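Local coordinates for protein probable amidase (Thermus thermophilus, PDB 2DC0) that belongs to the amidase family, whose alpha/beta fold is built round a large mixed sheet flanked by helices, at residues L245-R254 against E369-E379; A350-A360 against V403-V413. One frame throughout, in Å; residues are numbered along the deposited sequence.

Contact 1 (L245-R254 against E369-E379); sequences LEGRLGVEVR and ELESGRKGHRE
Glu371, in the tight turn of a two-stranded antiparallel hairpin, lays its carboxylate against the loop that runs into helix 251-263, making a partly buried polar contact near the surface. Two backbone turns are matched here, the type II turn Leu245 to Arg248 and the type I turn Leu370 to Gly373. Glu371 N donates to Leu249 O at 2.9 Å, while its side chain turns at CG, which sits between the backbone N and the carbonyl carbon (chi1 67°), and then runs extended alongside the same loop. OE2 then accepts from Leu249 N at 3.1 Å, met from above the carboxylate plane, and from Arg254 NH1 at 3.0 Å in a salt bridge, met on the syn side; the two donors come from opposite faces. The Arg254 guanidinium and Glu371 carboxylate planes lie 26° apart, nearly coplanar, and Leu249 CD1 covers one guanidinium face. Ser372 OG donates to Gly247 O at 2.7 Å, in the carbonyl plane. Gly247, with positive phi, suits its turn, and a CB there would press on that of Ser372. A water joins Val251 N to Glu369 O. Farther along, Arg248 NH1 lies 3.1 Å from Lys375 NZ, two like charges whose repulsion is probably eased by Glu379, salt-bridged to Lys375. Glutamate thus answers a backbone N-H and an arginine with one oxygen, and the paired positive charge would probably keep its carboxylate ionised.

Contact 2 (A350-A360 against V403-V413); sequences ALLLPVQPLPA and VEGMPVGLQVV
Leu352 and Val412 stand side by side and point the same way from neighbouring antiparallel strands, Leu352 CD2 lying 3.9 Å from Val412 CG2. They form a non-hydrogen-bonded pair, and their face of the sheet is covered by helix 419-430, where both touch Leu429. Leu410 belongs to this packing as well: its CG is anti to the backbone N (chi1 178°), and CD2 reaches towards Leu352 CD2 while the side chain also meets Leu260 of helix 251-263. On the other face lie Leu351, Leu353, Gln411 and Val413. Leu351 and Val413 meet CB to CB, whereas Leu353 slants across both its neighbours, sending CD2 to Val413 CG2 at 3.9 Å and laying CG near the CB of Gln411. Val355 crosses the Gln411 chain at about a right angle, with CG2 3.5 Å from Gln411 CG. Its other methyl, CG1, lies over the backbone of Gly409, where a CB would collide with it, so glycine fits this point.

Leu351 N and Val413 O lie 2.8 Å apart, the reciprocal bond from Val413 N to Leu351 O is nearly straight at 174°, and the bond from Leu353 N to Gln411 O is weak. Pro354 has no N-H to give, but it faces Leu410 in a non-hydrogen-bonded pair, where none is needed. Beyond the strand, Pro359 packs against the two ends of the type I' turn Val403 to Met406: its CD rests on Val403 CG1, and its CB packs tightly against CB of Met406, here selenomethionine. A water bridges Ala360 N and Pro407 O. Branched aliphatic residues on both faces, with helices packed over one of them, are typical of neighbouring inner strands in the central mixed sheet of an alpha/beta fold, as in the amidase family.

Contact 2 is buried in the core and contact 1 lies nearer the surface, their centres about 12 Å apart. The 350-360 segment leads on along the chain to the hairpin of contact 1, and the two touch directly: Gly250 N probably donates a hydrogen bond to Pro357 O, at 2.8 Å. Helix 251-263 also serves both, since it begins in contact 1 while its Val253 and Phe257 pack on Pro354 of contact 2. The chemistry follows the setting. Sheet pairing and aliphatic packing hold the inner strands together, whereas the outer hairpin is fastened to its loop by a backbone bond, a carboxylate and a serine hydroxyl, with charged side chains around them; each contact also has one bridging water.

Contact 1 (L245-R254 against E369-E379)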
loop_
_atom_site.group_PDB
_atom_site.type_symbol
_atom_site.label_atom_id
_atom_site.label_comp_id
_atom_site.label_asym_id
_atom_site.label_seq_id
_atom_site.Cartn_x
_atom_site.Cartn_y
_atom_site.Cartn_z
ATOM N N LEU A 245 -17.749 11.244 4.224
ATOM C CA LEU A 245 -18.888 11.654 3.390
ATOM C C LEU A 245 -19.518 12.987 3.770
ATOM O O LEU A 245 -20.254 13.586 2.984
ATOM C CB LEU A 245 -19.970 10.573 3.425
ATOM C CG LEU A 245 -19.609 9.219 2.806
ATOM C CD1 LEU A 245 -20.725 8.220 3.088
ATOM C CD2 LEU A 245 -19.397 9.378 1.307
ATOM N N GLU A 246 -19.232 13.443 4.980
ATOM C CA GLU A 246 -19.775 14.697 5.473
ATOM C C GLU A 246 -19.657 15.842 4.463
ATOM O O GLU A 246 -18.560 16.247 4.090
ATOM C CB GLU A 246 -19.067 15.061 6.775
ATOM C CG GLU A 246 -19.637 16.264 7.479
ATOM C CD GLU A 246 -19.117 16.378 8.892
ATOM O OE1 GLU A 246 -19.557 15.585 9.749
ATOM O OE2 GLU A 246 -18.258 17.245 9.144
ATOM N N GLY A 247 -20.807 16.344 4.017
ATOM C CA GLY A 247 -20.835 17.446 3.073
ATOM C C GLY A 247 -20.440 17.137 1.637
ATOM O O GLY A 247 -20.395 18.039 0.801
ATOM N N ARG A 248 -20.173 15.876 1.323
ATOM C CA ARG A 248 -19.764 15.535 -0.036
ATOM C C ARG A 248 -20.831 14.864 -0.896
ATOM O O ARG A 248 -20.561 14.445 -2.018
ATOM C CB ARG A 248 -18.497 14.676 0.004
ATOM C CG ARG A 248 -17.293 15.422 0.583
ATOM C CD ARG A 248 -15.976 14.830 0.112
ATOM N NE ARG A 248 -14.808 15.503 0.682
ATOM C CZ ARG A 248 -14.286 16.648 0.245
ATOM N NH1 ARG A 248 -14.818 17.288 -0.789
ATOM N NH2 ARG A 248 -13.210 17.152 0.843
ATOM N N LEU A 249 -22.048 14.774 -0.374
ATOM C CA LEU A 249 -23.145 14.170 -1.115
ATOM C C LEU A 249 -24.208 15.219 -1.417
ATOM O O LEU A 249 -24.318 16.220 -0.710
ATOM C CB LEU A 249 -23.781 13.044 -0.292
ATOM C CG LEU A 249 -22.899 11.837 0.027
ATOM C CD1 LEU A 249 -23.685 10.837 0.858
ATOM C CD2 LEU A 249 -22.420 11.202 -1.264
ATOM N N GLY A 250 -24.975 14.998 -2.480
ATOM C CA GLY A 250 -26.049 15.915 -2.799
ATOM C C GLY A 250 -27.196 15.497 -1.891
ATOM O O GLY A 250 -27.275 14.334 -1.506
ATOM N N VAL A 251 -28.074 16.429 -1.537
ATOM C CA VAL A 251 -29.210 16.134 -0.656
ATOM C C VAL A 251 -30.023 14.880 -1.010
ATOM O O VAL A 251 -30.370 14.099 -0.122
ATOM C CB VAL A 251 -30.188 17.340 -0.591
ATOM C CG1 VAL A 251 -31.422 16.974 0.230
ATOM C CG2 VAL A 251 -29.485 18.543 0.044
ATOM N N GLU A 252 -30.326 14.690 -2.294
ATOM C CA GLU A 252 -31.121 13.536 -2.719
ATOM C C GLU A 252 -30.398 12.193 -2.617
ATOM O O GLU A 252 -31.013 11.181 -2.278
ATOM C CB GLU A 252 -31.638 13.724 -4.154
ATOM C CG GLU A 252 -32.630 14.879 -4.344
ATOM C CD GLU A 252 -33.761 14.873 -3.318
ATOM O OE1 GLU A 252 -34.427 13.827 -3.148
ATOM O OE2 GLU A 252 -33.992 15.923 -2.686
ATOM N N VAL A 253 -29.106 12.172 -2.930
ATOM C CA VAL A 253 -28.342 10.933 -2.838
ATOM C C VAL A 253 -28.150 10.623 -1.359
ATOM O O VAL A 253 -28.152 9.460 -0.946
ATOM C CB VAL A 253 -26.983 11.062 -3.567
ATOM C CG1 VAL A 253 -26.066 9.898 -3.216
ATOM C CG2 VAL A 253 -27.224 11.091 -5.078
ATOM N N ARG A 254 -28.007 11.672 -0.557
ATOM C CA ARG A 254 -27.858 11.503 0.882
ATOM C C ARG A 254 -29.090 10.772 1.405
ATOM O O ARG A 254 -28.987 9.863 2.225
ATOM C CB ARG A 254 -27.769 12.865 1.567
ATOM C CG ARG A 254 -27.680 12.784 3.074
ATOM C CD ARG A 254 -26.278 13.130 3.504
ATOM N NE ARG A 254 -25.599 12.015 4.129
ATOM C CZ ARG A 254 -24.304 12.015 4.416
ATOM N NH1 ARG A 254 -23.558 13.075 4.123
ATOM N NH2 ARG A 254 -23.761 10.961 5.005
ATOM N N GLU A 369 -24.319 21.409 -7.076
ATOM C CA GLU A 369 -24.821 21.721 -5.751
ATOM C C GLU A 369 -24.759 20.523 -4.812
ATOM O O GLU A 369 -25.479 19.544 -5.002
ATOM C CB GLU A 369 -26.272 22.206 -5.841
ATOM C CG GLU A 369 -26.434 23.714 -5.860
ATOM C CD GLU A 369 -25.908 24.360 -4.593
ATOM O OE1 GLU A 369 -26.344 23.960 -3.490
ATOM O OE2 GLU A 369 -25.055 25.266 -4.703
ATOM N N LEU A 370 -23.893 20.600 -3.808
ATOM C CA LEU A 370 -23.783 19.535 -2.822
ATOM C C LEU A 370 -24.505 20.016 -1.570
ATOM O O LEU A 370 -24.883 21.184 -1.478
ATOM C CB LEU A 370 -22.319 19.243 -2.482
ATOM C CG LEU A 370 -21.426 18.751 -3.624
ATOM C CD1 LEU A 370 -20.052 18.399 -3.078
ATOM C CD2 LEU A 370 -22.069 17.535 -4.285
ATOM N N GLU A 371 -24.686 19.121 -0.605
ATOM C CA GLU A 371 -25.367 19.472 0.632
ATOM C C GLU A 371 -24.631 20.584 1.385
ATOM O O GLU A 371 -25.218 21.278 2.219
ATOM C CB GLU A 371 -25.518 18.223 1.519
ATOM C CG GLU A 371 -24.208 17.657 2.069
ATOM C CD GLU A 371 -24.305 16.175 2.408
ATOM O OE1 GLU A 371 -25.413 15.714 2.750
ATOM O OE2 GLU A 371 -23.275 15.468 2.345
ATOM N N SER A 372 -23.353 20.766 1.066
ATOM C CA SER A 372 -22.527 21.779 1.718
ATOM C C SER A 372 -22.288 23.030 0.868
ATOM O O SER A 372 -21.531 23.913 1.267
ATOM C CB SER A 372 -21.173 21.177 2.090
ATOM O OG SER A 372 -20.506 20.725 0.925
ATOM N N GLY A 373 -22.922 23.102 -0.299
ATOM C CA GLY A 373 -22.745 24.258 -1.161
ATOM C C GLY A 373 -22.201 23.903 -2.533
ATOM O O GLY A 373 -22.007 22.728 -2.843
ATOM N N ARG A 374 -21.949 24.916 -3.359
ATOM C CA ARG A 374 -21.434 24.685 -4.705
ATOM C C ARG A 374 -20.053 24.053 -4.665
ATOM O O ARG A 374 -19.292 24.262 -3.724
ATOM C CB ARG A 374 -21.369 25.997 -5.496
ATOM C CG ARG A 374 -22.670 26.782 -5.508
ATOM C CD ARG A 374 -22.775 27.675 -6.738
ATOM N NE ARG A 374 -22.931 26.891 -7.960
ATOM C CZ ARG A 374 -23.964 26.090 -8.209
ATOM N NH1 ARG A 374 -24.942 25.963 -7.320
ATOM N NH2 ARG A 374 -24.019 25.410 -9.347
ATOM N N LYS A 375 -19.728 23.282 -5.694
ATOM C CA LYS A 375 -18.431 22.627 -5.752
ATOM C C LYS A 375 -18.090 22.333 -7.207
ATOM O O LYS A 375 -18.977 22.037 -8.008
ATOM C CB LYS A 375 -18.475 21.315 -4.957
ATOM C CG LYS A 375 -17.128 20.861 -4.412
ATOM C CD LYS A 375 -16.683 21.747 -3.254
ATOM C CE LYS A 375 -15.294 21.359 -2.754
ATOM N NZ LYS A 375 -15.237 19.935 -2.309
ATOM N N GLY A 376 -16.811 22.426 -7.548
ATOM C CA GLY A 376 -16.404 22.137 -8.908
ATOM C C GLY A 376 -16.786 20.704 -9.228
ATOM O O GLY A 376 -16.751 19.842 -8.349
ATOM N N HIS A 377 -17.149 20.453 -10.484
ATOM C CA HIS A 377 -17.563 19.132 -10.955
ATOM C C HIS A 377 -16.549 18.024 -10.669
ATOM O O HIS A 377 -16.900 16.988 -10.103
ATOM C CB HIS A 377 -17.850 19.192 -12.462
ATOM C CG HIS A 377 -18.327 17.895 -13.052
ATOM N ND1 HIS A 377 -17.509 16.794 -13.198
ATOM C CD2 HIS A 377 -19.533 17.536 -13.551
ATOM C CE1 HIS A 377 -18.192 15.813 -13.763
ATOM N NE2 HIS A 377 -19.422 16.237 -13.987
ATOM N N ARG A 378 -15.297 18.240 -11.058
ATOM C CA ARG A 378 -14.262 17.234 -10.851
ATOM C C ARG A 378 -14.128 16.792 -9.403
ATOM O O ARG A 378 -14.215 15.602 -9.108
ATOM C CB ARG A 378 -12.902 17.733 -11.357
ATOM C CG ARG A 378 -11.765 16.730 -11.130
ATOM C CD ARG A 378 -10.510 17.086 -11.928
ATOM N NE ARG A 378 -9.482 16.055 -11.811
ATOM C CZ ARG A 378 -8.600 15.980 -10.818
ATOM N NH1 ARG A 378 -8.604 16.880 -9.847
ATOM N NH2 ARG A 378 -7.716 14.995 -10.784
ATOM N N GLU A 379 -13.922 17.746 -8.501
ATOM C CA GLU A 379 -13.755 17.407 -7.096
ATOM C C GLU A 379 -15.005 16.763 -6.500
ATOM O O GLU A 379 -14.903 15.884 -5.649
ATOM C CB GLU A 379 -13.344 18.649 -6.285
ATOM C CG GLU A 379 -13.092 18.365 -4.802
ATOM C CD GLU A 379 -12.263 19.445 -4.115
ATOM O OE1 GLU A 379 -12.499 20.643 -4.379
ATOM O OE2 GLU A 379 -11.384 19.094 -3.298
HETATM O O HOH W 1 -27.753 18.910 -3.199
#

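Contact 2 (A350-A360 against V403-V413)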
loop_
_atom_site.group_PDB
_atom_site.type_symbol
_atom_site.label_atom_id
_atom_site.label_comp_id
_atom_site.label_asym_id
_atom_site.label_seq_id
_atom_site.Cartn_x
_atom_site.Cartn_y
_atom_site.Cartn_z
ATOM N N ALA A 350 -17.004 -4.886 4.635
ATOM C CA ALA A 350 -16.736 -3.943 3.556
ATOM C C ALA A 350 -17.261 -2.578 3.926
ATOM O O ALA A 350 -18.017 -2.432 4.883
ATOM C CB ALA A 350 -17.402 -4.414 2.266
ATOM N N LEU A 351 -16.841 -1.575 3.168
ATOM C CA LEU A 351 -17.316 -0.225 3.381
ATOM C C LEU A 351 -18.373 -0.006 2.314
ATOM O O LEU A 351 -18.306 -0.597 1.234
ATOM C CB LEU A 351 -16.193 0.801 3.184
ATOM C CG LEU A 351 -14.940 0.646 4.046
ATOM C CD1 LEU A 351 -14.031 1.852 3.843
ATOM C CD2 LEU A 351 -15.338 0.510 5.505
ATOM N N LEU A 352 -19.352 0.829 2.639
ATOM C CA LEU A 352 -20.422 1.194 1.721
ATOM C C LEU A 352 -20.478 2.715 1.656
ATOM O O LEU A 352 -20.358 3.390 2.676
ATOM C CB LEU A 352 -21.779 0.695 2.218
ATOM C CG LEU A 352 -22.100 -0.796 2.214
ATOM C CD1 LEU A 352 -23.574 -0.996 2.582
ATOM C CD2 LEU A 352 -21.825 -1.365 0.822
ATOM N N LEU A 353 -20.654 3.243 0.450
ATOM C CA LEU A 353 -20.775 4.684 0.226
ATOM C C LEU A 353 -21.179 4.885 -1.229
ATOM O O LEU A 353 -20.821 4.086 -2.090
ATOM C CB LEU A 353 -19.447 5.403 0.489
ATOM C CG LEU A 353 -18.260 5.060 -0.421
ATOM C CD1 LEU A 353 -17.324 6.271 -0.554
ATOM C CD2 LEU A 353 -17.517 3.870 0.162
ATOM N N PRO A 354 -21.935 5.947 -1.522
ATOM C CA PRO A 354 -22.349 6.190 -2.904
ATOM C C PRO A 354 -21.128 6.314 -3.811
ATOM O O PRO A 354 -20.034 6.663 -3.355
ATOM C CB PRO A 354 -23.115 7.504 -2.808
ATOM C CG PRO A 354 -23.680 7.462 -1.434
ATOM C CD PRO A 354 -22.503 6.964 -0.624
ATOM N N VAL A 355 -21.313 6.034 -5.095
ATOM C CA VAL A 355 -20.216 6.134 -6.044
ATOM C C VAL A 355 -20.223 7.535 -6.658
ATOM O O VAL A 355 -19.258 7.945 -7.302
ATOM C CB VAL A 355 -20.353 5.086 -7.169
ATOM C CG1 VAL A 355 -21.442 5.500 -8.143
ATOM C CG2 VAL A 355 -19.021 4.917 -7.880
ATOM N N GLN A 356 -21.317 8.261 -6.435
ATOM C CA GLN A 356 -21.503 9.611 -6.960
ATOM C C GLN A 356 -22.350 10.426 -5.968
ATOM O O GLN A 356 -23.173 9.868 -5.235
ATOM C CB GLN A 356 -22.230 9.528 -8.307
ATOM C CG GLN A 356 -23.572 8.804 -8.189
ATOM C CD GLN A 356 -24.113 8.326 -9.514
ATOM O OE1 GLN A 356 -24.657 9.101 -10.305
ATOM N NE2 GLN A 356 -23.954 7.042 -9.773
ATOM N N PRO A 357 -22.160 11.753 -5.929
ATOM C CA PRO A 357 -22.930 12.605 -5.013
ATOM C C PRO A 357 -24.266 13.044 -5.595
ATOM O O PRO A 357 -25.156 13.486 -4.866
ATOM C CB PRO A 357 -22.007 13.793 -4.801
ATOM C CG PRO A 357 -21.404 13.952 -6.183
ATOM C CD PRO A 357 -21.049 12.515 -6.534
ATOM N N LEU A 358 -24.390 12.903 -6.908
ATOM C CA LEU A 358 -25.583 13.321 -7.632
ATOM C C LEU A 358 -25.771 12.479 -8.889
ATOM O O LEU A 358 -24.846 11.797 -9.336
ATOM C CB LEU A 358 -25.412 14.782 -8.078
ATOM C CG LEU A 358 -25.146 15.878 -7.037
ATOM C CD1 LEU A 358 -24.337 16.992 -7.676
ATOM C CD2 LEU A 358 -26.466 16.396 -6.491
ATOM N N PRO A 359 -26.982 12.506 -9.471
ATOM C CA PRO A 359 -27.185 11.728 -10.694
ATOM C C PRO A 359 -26.378 12.433 -11.779
ATOM O O PRO A 359 -25.956 13.577 -11.594
ATOM C CB PRO A 359 -28.693 11.827 -10.923
ATOM C CG PRO A 359 -29.031 13.169 -10.325
ATOM C CD PRO A 359 -28.233 13.155 -9.042
ATOM N N ALA A 360 -26.146 11.750 -12.895
ATOM C CA ALA A 360 -25.388 12.333 -14.001
ATOM C C ALA A 360 -25.972 13.699 -14.357
ATOM O O ALA A 360 -27.164 13.823 -14.620
ATOM C CB ALA A 360 -25.440 11.404 -15.211
ATOM N N VAL A 403 -32.434 9.081 -9.001
ATOM C CA VAL A 403 -32.649 10.482 -8.657
ATOM C C VAL A 403 -32.861 11.204 -9.986
ATOM O O VAL A 403 -32.067 11.055 -10.918
ATOM C CB VAL A 403 -31.427 11.079 -7.900
ATOM C CG1 VAL A 403 -31.618 12.576 -7.670
ATOM C CG2 VAL A 403 -31.260 10.375 -6.559
ATOM N N GLU A 404 -33.946 11.969 -10.079
ATOM C CA GLU A 404 -34.275 12.681 -11.310
ATOM C C GLU A 404 -34.526 11.696 -12.459
ATOM O O GLU A 404 -34.219 11.984 -13.616
ATOM C CB GLU A 404 -33.155 13.664 -11.677
ATOM C CG GLU A 404 -33.138 14.919 -10.799
ATOM C CD GLU A 404 -31.906 15.785 -11.011
ATOM O OE1 GLU A 404 -31.345 15.776 -12.125
ATOM O OE2 GLU A 404 -31.507 16.494 -10.063
ATOM N N GLY A 405 -34.904 10.451 -11.978
ATOM C CA GLY A 405 -35.124 9.363 -12.920
ATOM C C GLY A 405 -33.819 8.815 -13.471
ATOM O O GLY A 405 -33.814 8.029 -14.421
HETATM N N MSE A 406 -32.592 9.373 -12.731
HETATM C CA MSE A 406 -31.296 8.885 -13.249
HETATM C C MSE A 406 -30.690 7.875 -12.288
HETATM O O MSE A 406 -30.946 7.917 -11.085
HETATM C CB MSE A 406 -30.346 10.065 -13.437
HETATM C CG MSE A 406 -30.827 11.054 -14.482
HETATM SE SE MSE A 406 -30.849 10.264 -16.254
HETATM C CE MSE A 406 -28.928 10.250 -16.550
ATOM N N PRO A 407 -29.885 6.941 -12.816
ATOM C CA PRO A 407 -29.231 5.910 -12.005
ATOM C C PRO A 407 -28.232 6.518 -11.029
ATOM O O PRO A 407 -27.572 7.512 -11.340
ATOM C CB PRO A 407 -28.521 5.040 -13.047
ATOM C CG PRO A 407 -29.348 5.230 -14.282
ATOM C CD PRO A 407 -29.653 6.703 -14.250
ATOM N N VAL A 408 -28.140 5.918 -9.848
ATOM C CA VAL A 408 -27.194 6.339 -8.823
ATOM C C VAL A 408 -26.543 5.056 -8.326
ATOM O O VAL A 408 -27.240 4.139 -7.897
ATOM C CB VAL A 408 -27.880 7.008 -7.624
ATOM C CG1 VAL A 408 -26.816 7.422 -6.601
ATOM C CG2 VAL A 408 -28.672 8.221 -8.075
ATOM N N GLY A 409 -25.219 4.985 -8.381
ATOM C CA GLY A 409 -24.543 3.775 -7.949
ATOM C C GLY A 409 -24.028 3.732 -6.524
ATOM O O GLY A 409 -23.875 4.764 -5.864
ATOM N N LEU A 410 -23.757 2.516 -6.054
ATOM C CA LEU A 410 -23.248 2.275 -4.706
ATOM C C LEU A 410 -21.885 1.604 -4.775
ATOM O O LEU A 410 -21.653 0.729 -5.613
ATOM C CB LEU A 410 -24.203 1.359 -3.931
ATOM C CG LEU A 410 -23.793 0.961 -2.510
ATOM C CD1 LEU A 410 -23.945 2.168 -1.574
ATOM C CD2 LEU A 410 -24.680 -0.187 -2.012
ATOM N N GLN A 411 -20.982 2.015 -3.894
ATOM C CA GLN A 411 -19.653 1.419 -3.845
ATOM C C GLN A 411 -19.556 0.435 -2.693
ATOM O O GLN A 411 -20.020 0.715 -1.592
ATOM C CB GLN A 411 -18.576 2.486 -3.649
ATOM C CG GLN A 411 -18.254 3.314 -4.871
ATOM C CD GLN A 411 -17.065 4.227 -4.624
ATOM O OE1 GLN A 411 -17.180 5.235 -3.928
ATOM N NE2 GLN A 411 -15.914 3.863 -5.173
ATOM N N VAL A 412 -18.962 -0.721 -2.973
ATOM C CA VAL A 412 -18.732 -1.758 -1.981
ATOM C C VAL A 412 -17.211 -1.884 -1.986
ATOM O O VAL A 412 -16.632 -2.323 -2.977
ATOM C CB VAL A 412 -19.363 -3.108 -2.397
ATOM C CG1 VAL A 412 -19.123 -4.149 -1.301
ATOM C CG2 VAL A 412 -20.871 -2.935 -2.645
ATOM N N VAL A 413 -16.576 -1.479 -0.889
ATOM C CA VAL A 413 -15.117 -1.487 -0.766
ATOM C C VAL A 413 -14.581 -2.575 0.157
ATOM O O VAL A 413 -14.979 -2.654 1.318
ATOM C CB VAL A 413 -14.622 -0.127 -0.216
ATOM C CG1 VAL A 413 -13.101 -0.081 -0.206
ATOM C CG2 VAL A 413 -15.199 1.016 -1.049
HETATM O O HOH W 2 -26.878 9.091 -13.421
#